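PDB 4QMK: type III secretion system effector protein ExoU from Pseudomonas fluorescens, which probably hydrolyses phospholipids inside host cells as a patatin-like phospholipase, directed to the plasma membrane by a domain that binds phosphatidylinositol 4,5-bisphosphate. Local coordinates for residues A479-A482 with L483-I487; K502-S505 with A506-L510; I270-A273 with A274-G278; E185-I188 with R189-R193. All coordinates share one frame; numbering follows the deposited sequence.

Followed from the N terminus, the four contacts come in the order 4, 3, 1, 2. Each joins consecutive turns of a single helix, so none closes a loop larger than a helical turn, and they run in series without nesting or crossing. Contacts 4 and 3 lie on helices 183-201 and 270-278, both within the patatin-like phospholipase region; their centres are about 11 Å apart and they touch through charged and apolar side chains. Contacts 1 and 2 form a second pair, on the successive helices 464-491 and 501-513, with centres about 8 Å apart and leucines packed between them. Contacts 1 and 3 lie on opposite sides of the chain's centre, about 43 Å apart between centres.

Contact 1 (A479-A482 with L483-I487); sequences ALQA and LDTAI
T485 reaches back over the preceding turn, toward Q481 and A482. Its CB rests 3.6 Å from both A482 O and Q481 O. With chi1 at -74°, CG2 is the branch anti to the residue's own nitrogen, while OG1 stands beside that nitrogen and approaches Q481 O, to which it gives a weak hydrogen bond of 3.4 Å. The same carbonyl oxygen accepts T485 N at 2.9 Å, and thus receives one good and one weak bond from T485. OG1 also passes Q481 NE2 at 3.7 Å, the two side chains meeting at a slant. This is the i to i+4 pattern of an alpha-helix, here within the long helix 464-491, and it repeats where L483 N bonds A479 O, D484 N bonds L480 O and A486 N bonds A482 O. A bend at chi2 turns the Q481 amide toward the next turn, where NE2 comes to 3.9 Å from D484 OD2, with amide and carboxylate planes nearly perpendicular at 83°. The stronger partners of that carboxylate lie elsewhere: OD1 accepts hydrogen bonds from N534 and Q532. L483 lies with CB 3.4 Å from L480 O, while its buried branches meet F535 and L538 of helix 533-544.

Contact 2 (K502-S505 with A506-L510); sequences KLAS and ALRNL
The guanidinium of R508 lies over the turn formed by A504 and S505. One of its faces covers S505 CA, 3.4 Å from the plane, and A504 O, each displaced toward the rim of the group. The two terminal nitrogens settle on different residues: R508 NH1 is 3.6 Å from A504 CB, and R508 NH2 is 3.4 Å from S505 CB. Behind them the aliphatic part of the chain also takes part, with R508 CG 3.4 Å from A504 O. The arginine gets there by a bend at chi3 (-58°), which folds the planar end back along the helix toward its N terminus.

N509 also folds against the preceding turn. Its CG lies 3.5 Å from S505 O, and the amide nitrogen ND2 comes to 3.9 Å from S505 OG. L507 brings CG to 3.6 Å from L503 O.

What positions these groups is the alpha-helical backbone of 501-513: R508 N bonds A504 O at 3.0 Å, N509 N bonds S505 O, and L507 N and A506 N reach L503 O and K502 O. Farther out, L503 and L510 fix the buried side of the helix against helix 464-491, whereas A504 touches I499 and L507 touches S554.

The R508 side chain thus meets the preceding turn by packing and not by hydrogen bonds. A positive guanidinium laid above a carbonyl oxygen probably gains a modest electrostatic attraction, although R508 and N509 also touch a crystal neighbour, which may influence their conformations.

Contact 3 (I270-A273 with A274-G278); sequences IGRA and ALISG
R272 and L275 lie side by side and point the same way, in van der Waals packing of the arginine against the leucine. R272 NE is 4.1 Å from L275 CD2, an oblique approach. The arginine starts out extended (chi1 179°), then bends at chi2 and chi3, which folds its aliphatic length beside L275. The small A274 sets CB 3.5 Å from I270 O, and the CB of S277 comes still nearer to a carbonyl of the preceding turn, 3.2 Å from A273 O.

Backbone hydrogen bonds form the second group. A274 N bonds I270 O and L275 N bonds G271 O, each at 2.9 Å. S277 N reaches A273 O at the same distance, from a position tilted 30° out of the carbonyl plane. These are the i to i+4 bonds of the short alpha-helix 270-278.

Charged and hydroxyl groups find their partners outside the helix. For R272 these are E185, in a salt bridge to NE, L174 O at NH1 and D269 OD2 at the backbone N.

The chemistry suggests that burying R272 is paid for by a carboxylate and main-chain oxygens, which probably stabilises its positive charge. S277 OG, bonded to T246 O and near enough to S104 O to bond it as well, probably links the helix to strand 242-251 and to the GxSxG sequence around S104, consistent with the nucleophile elbow of patatin-like phospholipases.

Contact 4 (E185-I188 with R189-R193); sequences EDLI and RNESR
The guanidinium of R189 has E185 O over one face, 3.4 Å from the plane and displaced toward the rim, while D186 OD1 and E185 CD lie at its edge, in plane. Two carboxylates therefore meet different nitrogens of one planar cation. R189 NH2 forms a salt bridge of 3.2 Å with E185 OE2, which it meets on the anti side, the two planes turned 65° apart. R189 NH1 makes a weaker, longer one, 3.4 Å, with D186 OD1. The R193 guanidinium repeats the theme one turn on: R189 O lies over a face, and at the edge R193 NH1 bonds N190 OD1 at 2.8 Å, in the carbonyl plane.

E185 and R189 run side by side because E185 stays extended beyond CG while R189 bends at chi3 (-38°), bringing its plane back over the preceding turn. The stronger partners of the two lie outside the segments, D269 for R189 and R272 for E185; R176 lies close by, in weak, long ion pairs with E185 and D186. The surrounding arginines would favour ionised carboxylates.

The same segments are joined by helical backbone bonds, with N190 N on D186 O at 2.7 Å and E191 N on L187 O at 2.9 Å. A chi1 of -64° sets E191 CG 3.2 Å from L187 O. On the buried side I188 packs on I108 and A111 of helix 107-114, where E191 meets L112. I188 also touches A274 of helix 270-278, and E185 touches L275, so helix 183-201 bridges helices 107-114 and 270-278.

Contact 1 (A479-A482 with L483-I487)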
# COMPACT_ATOMS: atom_id res chain seq x y z
N ALA A 479 -23.81 20.34 -22.39
CA ALA A 479 -24.21 18.94 -22.47
C ALA A 479 -23.27 18.11 -21.63
O ALA A 479 -23.72 17.15 -21.00
CB ALA A 479 -24.18 18.47 -23.91
N LEU A 480 -21.95 18.44 -21.61
CA LEU A 480 -20.98 17.67 -20.80
C LEU A 480 -21.28 17.86 -19.34
O LEU A 480 -21.19 16.92 -18.55
CB LEU A 480 -19.49 18.02 -21.09
CG LEU A 480 -19.01 17.61 -22.48
CD1 LEU A 480 -17.77 18.34 -22.91
CD2 LEU A 480 -18.81 16.10 -22.55
N GLN A 481 -21.65 19.08 -18.97
CA GLN A 481 -22.05 19.35 -17.58
C GLN A 481 -23.26 18.50 -17.22
O GLN A 481 -23.26 17.85 -16.18
CB GLN A 481 -22.33 20.82 -17.38
CG GLN A 481 -22.66 21.16 -15.93
CD GLN A 481 -21.54 20.80 -14.96
OE1 GLN A 481 -20.42 21.29 -15.11
NE2 GLN A 481 -21.85 19.99 -13.93
N ALA A 482 -24.28 18.45 -18.08
CA ALA A 482 -25.47 17.60 -17.82
C ALA A 482 -25.06 16.14 -17.64
O ALA A 482 -25.61 15.42 -16.84
CB ALA A 482 -26.51 17.73 -18.97
N LEU A 483 -24.09 15.70 -18.39
CA LEU A 483 -23.65 14.29 -18.29
C LEU A 483 -22.99 14.08 -16.98
O LEU A 483 -23.27 13.09 -16.31
CB LEU A 483 -22.66 13.93 -19.41
CG LEU A 483 -22.18 12.50 -19.38
CD1 LEU A 483 -23.38 11.59 -19.53
CD2 LEU A 483 -21.18 12.25 -20.48
N ASP A 484 -22.09 14.99 -16.60
CA ASP A 484 -21.43 14.88 -15.31
C ASP A 484 -22.48 14.82 -14.19
O ASP A 484 -22.38 14.01 -13.27
CB ASP A 484 -20.48 16.05 -15.06
CG ASP A 484 -19.74 15.93 -13.75
OD1 ASP A 484 -18.88 15.03 -13.61
OD2 ASP A 484 -20.02 16.73 -12.86
N THR A 485 -23.49 15.68 -14.29
CA THR A 485 -24.55 15.73 -13.28
C THR A 485 -25.30 14.42 -13.19
O THR A 485 -25.56 13.92 -12.10
CB THR A 485 -25.55 16.86 -13.55
OG1 THR A 485 -24.95 18.12 -13.21
CG2 THR A 485 -26.82 16.69 -12.70
N ALA A 486 -25.66 13.85 -14.33
CA ALA A 486 -26.38 12.59 -14.30
C ALA A 486 -25.58 11.47 -13.63
O ALA A 486 -26.16 10.61 -13.01
CB ALA A 486 -26.80 12.20 -15.70
N ILE A 487 -24.25 11.49 -13.79
CA ILE A 487 -23.38 10.50 -13.16
C ILE A 487 -23.41 10.74 -11.65
O ILE A 487 -23.55 9.80 -10.89
CB ILE A 487 -21.90 10.61 -13.61
CG1 ILE A 487 -21.72 10.58 -15.14
CG2 ILE A 487 -21.08 9.51 -12.98
CD1 ILE A 487 -21.88 9.21 -15.77

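Contact 2 (K502-S505 with A506-L510)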
# COMPACT_ATOMS: atom_id res chain seq x y z
N LYS A 502 -31.87 9.23 -16.89
CA LYS A 502 -31.34 10.58 -17.02
C LYS A 502 -29.95 10.57 -17.69
O LYS A 502 -29.57 11.52 -18.37
CB LYS A 502 -31.31 11.24 -15.63
CG LYS A 502 -30.94 12.73 -15.64
CD LYS A 502 -31.10 13.38 -14.26
CE LYS A 502 -32.55 13.72 -13.95
NZ LYS A 502 -32.70 14.07 -12.51
N LEU A 503 -29.22 9.48 -17.53
CA LEU A 503 -27.90 9.33 -18.14
C LEU A 503 -28.01 8.98 -19.63
O LEU A 503 -27.28 9.53 -20.46
CB LEU A 503 -27.10 8.25 -17.40
CG LEU A 503 -25.62 8.29 -17.65
CD1 LEU A 503 -25.09 9.49 -16.88
CD2 LEU A 503 -24.93 7.03 -17.18
N ALA A 504 -28.88 8.04 -19.97
CA ALA A 504 -29.20 7.76 -21.36
C ALA A 504 -29.59 9.05 -22.02
O ALA A 504 -29.25 9.29 -23.17
CB ALA A 504 -30.35 6.77 -21.48
N SER A 505 -30.33 9.89 -21.32
CA SER A 505 -30.80 11.13 -21.93
C SER A 505 -29.64 12.05 -22.23
O SER A 505 -29.53 12.57 -23.36
CB SER A 505 -31.91 11.82 -21.10
OG SER A 505 -32.12 13.14 -21.56
N ALA A 506 -28.76 12.26 -21.26
CA ALA A 506 -27.54 13.06 -21.50
C ALA A 506 -26.64 12.50 -22.61
O ALA A 506 -26.04 13.27 -23.33
CB ALA A 506 -26.74 13.21 -20.24
N LEU A 507 -26.57 11.19 -22.81
CA LEU A 507 -25.77 10.69 -23.95
C LEU A 507 -26.46 10.95 -25.29
O LEU A 507 -25.79 11.27 -26.31
CB LEU A 507 -25.37 9.18 -23.79
CG LEU A 507 -24.43 8.89 -22.61
CD1 LEU A 507 -24.53 7.43 -22.16
CD2 LEU A 507 -23.00 9.29 -22.96
N ARG A 508 -27.76 10.80 -25.30
CA ARG A 508 -28.50 11.08 -26.51
C ARG A 508 -28.27 12.52 -26.88
O ARG A 508 -28.04 12.82 -28.05
CB ARG A 508 -30.00 10.82 -26.33
CG ARG A 508 -30.40 9.35 -26.35
CD ARG A 508 -31.93 9.19 -26.53
NE ARG A 508 -32.67 9.89 -25.45
CZ ARG A 508 -32.98 9.35 -24.27
NH1 ARG A 508 -32.61 8.11 -23.98
NH2 ARG A 508 -33.63 10.06 -23.38
N ASN A 509 -28.32 13.42 -25.89
CA ASN A 509 -28.18 14.80 -26.19
C ASN A 509 -26.83 15.10 -26.73
O ASN A 509 -26.72 15.66 -27.83
CB ASN A 509 -28.56 15.64 -24.99
CG ASN A 509 -30.08 15.68 -24.75
OD1 ASN A 509 -30.88 15.34 -25.62
ND2 ASN A 509 -30.47 16.08 -23.59
N LEU A 510 -25.78 14.65 -26.03
CA LEU A 510 -24.40 14.75 -26.54
C LEU A 510 -24.24 14.23 -27.96
O LEU A 510 -23.64 14.88 -28.78
CB LEU A 510 -23.42 13.93 -25.68
CG LEU A 510 -22.68 14.62 -24.55
CD1 LEU A 510 -21.83 13.61 -23.85
CD2 LEU A 510 -21.80 15.74 -25.09

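Contact 3 (I270-A273 with A274-G278)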
# COMPACT_ATOMS: atom_id res chain seq x y z
N ILE A 270 9.24 11.58 1.08
CA ILE A 270 10.05 12.22 0.03
C ILE A 270 11.52 12.30 0.36
O ILE A 270 12.37 12.24 -0.53
CB ILE A 270 9.49 13.58 -0.40
CG1 ILE A 270 9.56 14.61 0.70
CG2 ILE A 270 8.01 13.43 -0.78
CD1 ILE A 270 8.99 15.96 0.27
N GLY A 271 11.82 12.41 1.65
CA GLY A 271 13.21 12.51 2.10
C GLY A 271 13.96 11.24 1.80
O GLY A 271 15.05 11.26 1.22
N ARG A 272 13.32 10.14 2.15
CA ARG A 272 13.86 8.82 1.91
C ARG A 272 14.04 8.62 0.39
O ARG A 272 15.09 8.10 -0.04
CB ARG A 272 12.94 7.79 2.58
CG ARG A 272 13.28 6.30 2.46
CD ARG A 272 14.74 5.97 2.65
NE ARG A 272 15.21 6.20 4.01
CZ ARG A 272 15.19 5.32 5.00
NH1 ARG A 272 14.72 4.09 4.84
NH2 ARG A 272 15.65 5.69 6.17
N ALA A 273 13.06 9.06 -0.41
CA ALA A 273 13.12 8.94 -1.86
C ALA A 273 14.32 9.65 -2.42
O ALA A 273 14.95 9.16 -3.38
CB ALA A 273 11.89 9.57 -2.49
N ALA A 274 14.57 10.84 -1.88
CA ALA A 274 15.66 11.69 -2.32
C ALA A 274 17.01 11.11 -1.92
O ALA A 274 18.00 11.26 -2.65
CB ALA A 274 15.52 13.08 -1.72
N LEU A 275 17.07 10.49 -0.76
CA LEU A 275 18.30 9.88 -0.32
C LEU A 275 18.65 8.74 -1.28
O LEU A 275 19.81 8.59 -1.68
CB LEU A 275 18.14 9.34 1.09
CG LEU A 275 19.28 8.48 1.65
CD1 LEU A 275 20.49 9.35 1.99
CD2 LEU A 275 18.79 7.78 2.90
N ILE A 276 17.63 7.92 -1.59
CA ILE A 276 17.80 6.74 -2.44
C ILE A 276 18.27 7.24 -3.79
O ILE A 276 19.23 6.72 -4.39
CB ILE A 276 16.46 6.03 -2.72
CG1 ILE A 276 15.69 5.73 -1.43
CG2 ILE A 276 16.68 4.78 -3.59
CD1 ILE A 276 15.84 4.36 -0.90
N SER A 277 17.58 8.25 -4.25
CA SER A 277 17.87 8.79 -5.54
C SER A 277 19.30 9.17 -5.65
O SER A 277 19.96 8.84 -6.60
CB SER A 277 16.97 9.98 -5.79
OG SER A 277 17.33 10.62 -6.98
N GLY A 278 19.81 9.87 -4.64
CA GLY A 278 21.17 10.33 -4.68
C GLY A 278 22.23 9.26 -4.54
O GLY A 278 23.35 9.46 -4.94

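Contact 4 (E185-I188 with R189-R193)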
# COMPACT_ATOMS: atom_id res chain seq x y z
N GLU A 185 18.30 13.03 4.98
CA GLU A 185 16.91 12.74 4.93
C GLU A 185 16.10 13.49 6.02
O GLU A 185 14.94 13.88 5.80
CB GLU A 185 16.86 11.21 5.08
CG GLU A 185 15.53 10.53 5.08
CD GLU A 185 15.65 9.02 5.34
OE1 GLU A 185 16.78 8.52 5.49
OE2 GLU A 185 14.60 8.32 5.40
N ASP A 186 16.75 13.73 7.16
CA ASP A 186 16.14 14.45 8.28
C ASP A 186 16.04 15.95 7.97
O ASP A 186 14.96 16.56 8.08
CB ASP A 186 16.98 14.29 9.54
CG ASP A 186 17.10 12.83 10.00
OD1 ASP A 186 16.34 11.94 9.51
OD2 ASP A 186 17.98 12.59 10.88
N LEU A 187 17.17 16.54 7.60
CA LEU A 187 17.19 17.92 7.18
C LEU A 187 16.06 18.18 6.17
O LEU A 187 15.23 19.05 6.36
CB LEU A 187 18.52 18.24 6.55
CG LEU A 187 18.47 19.59 5.81
CD1 LEU A 187 19.32 20.63 6.53
CD2 LEU A 187 18.95 19.50 4.36
N ILE A 188 16.04 17.39 5.10
CA ILE A 188 15.01 17.53 4.09
C ILE A 188 13.63 17.40 4.74
O ILE A 188 12.75 18.22 4.50
CB ILE A 188 15.15 16.47 2.96
CG1 ILE A 188 16.47 16.67 2.22
CG2 ILE A 188 14.03 16.57 1.92
CD1 ILE A 188 16.68 15.65 1.10
N ARG A 189 13.44 16.36 5.53
CA ARG A 189 12.13 16.12 6.12
C ARG A 189 11.67 17.24 7.06
O ARG A 189 10.49 17.61 7.04
CB ARG A 189 12.10 14.79 6.84
CG ARG A 189 10.81 14.55 7.61
CD ARG A 189 10.63 13.12 8.10
NE ARG A 189 11.11 12.15 7.13
CZ ARG A 189 12.32 11.61 7.15
NH1 ARG A 189 13.20 11.90 8.13
NH2 ARG A 189 12.66 10.76 6.19
N ASN A 190 12.60 17.80 7.85
CA ASN A 190 12.25 18.91 8.74
C ASN A 190 11.89 20.15 7.93
O ASN A 190 10.85 20.77 8.17
CB ASN A 190 13.39 19.24 9.72
CG ASN A 190 13.67 18.11 10.69
OD1 ASN A 190 12.76 17.36 11.07
ND2 ASN A 190 14.92 17.99 11.12
N GLU A 191 12.75 20.49 6.99
CA GLU A 191 12.57 21.69 6.19
C GLU A 191 11.29 21.65 5.35
O GLU A 191 10.59 22.68 5.24
CB GLU A 191 13.80 21.93 5.33
CG GLU A 191 15.04 22.21 6.15
CD GLU A 191 14.96 23.53 6.89
OE1 GLU A 191 14.50 24.52 6.27
OE2 GLU A 191 15.32 23.54 8.10
N SER A 192 10.94 20.50 4.77
CA SER A 192 9.70 20.40 3.99
C SER A 192 8.46 20.53 4.89
O SER A 192 7.51 21.25 4.57
CB SER A 192 9.65 19.12 3.16
OG SER A 192 10.04 17.99 3.92
N ARG A 193 8.50 19.86 6.04
CA ARG A 193 7.43 19.96 7.08
C ARG A 193 7.18 21.43 7.46
O ARG A 193 6.04 21.93 7.33
CB ARG A 193 7.83 19.17 8.35
CG ARG A 193 6.67 18.68 9.21
CD ARG A 193 7.05 18.25 10.63
NE ARG A 193 8.42 17.79 10.78
CZ ARG A 193 8.88 16.56 10.53
NH1 ARG A 193 10.17 16.30 10.71
NH2 ARG A 193 8.08 15.57 10.12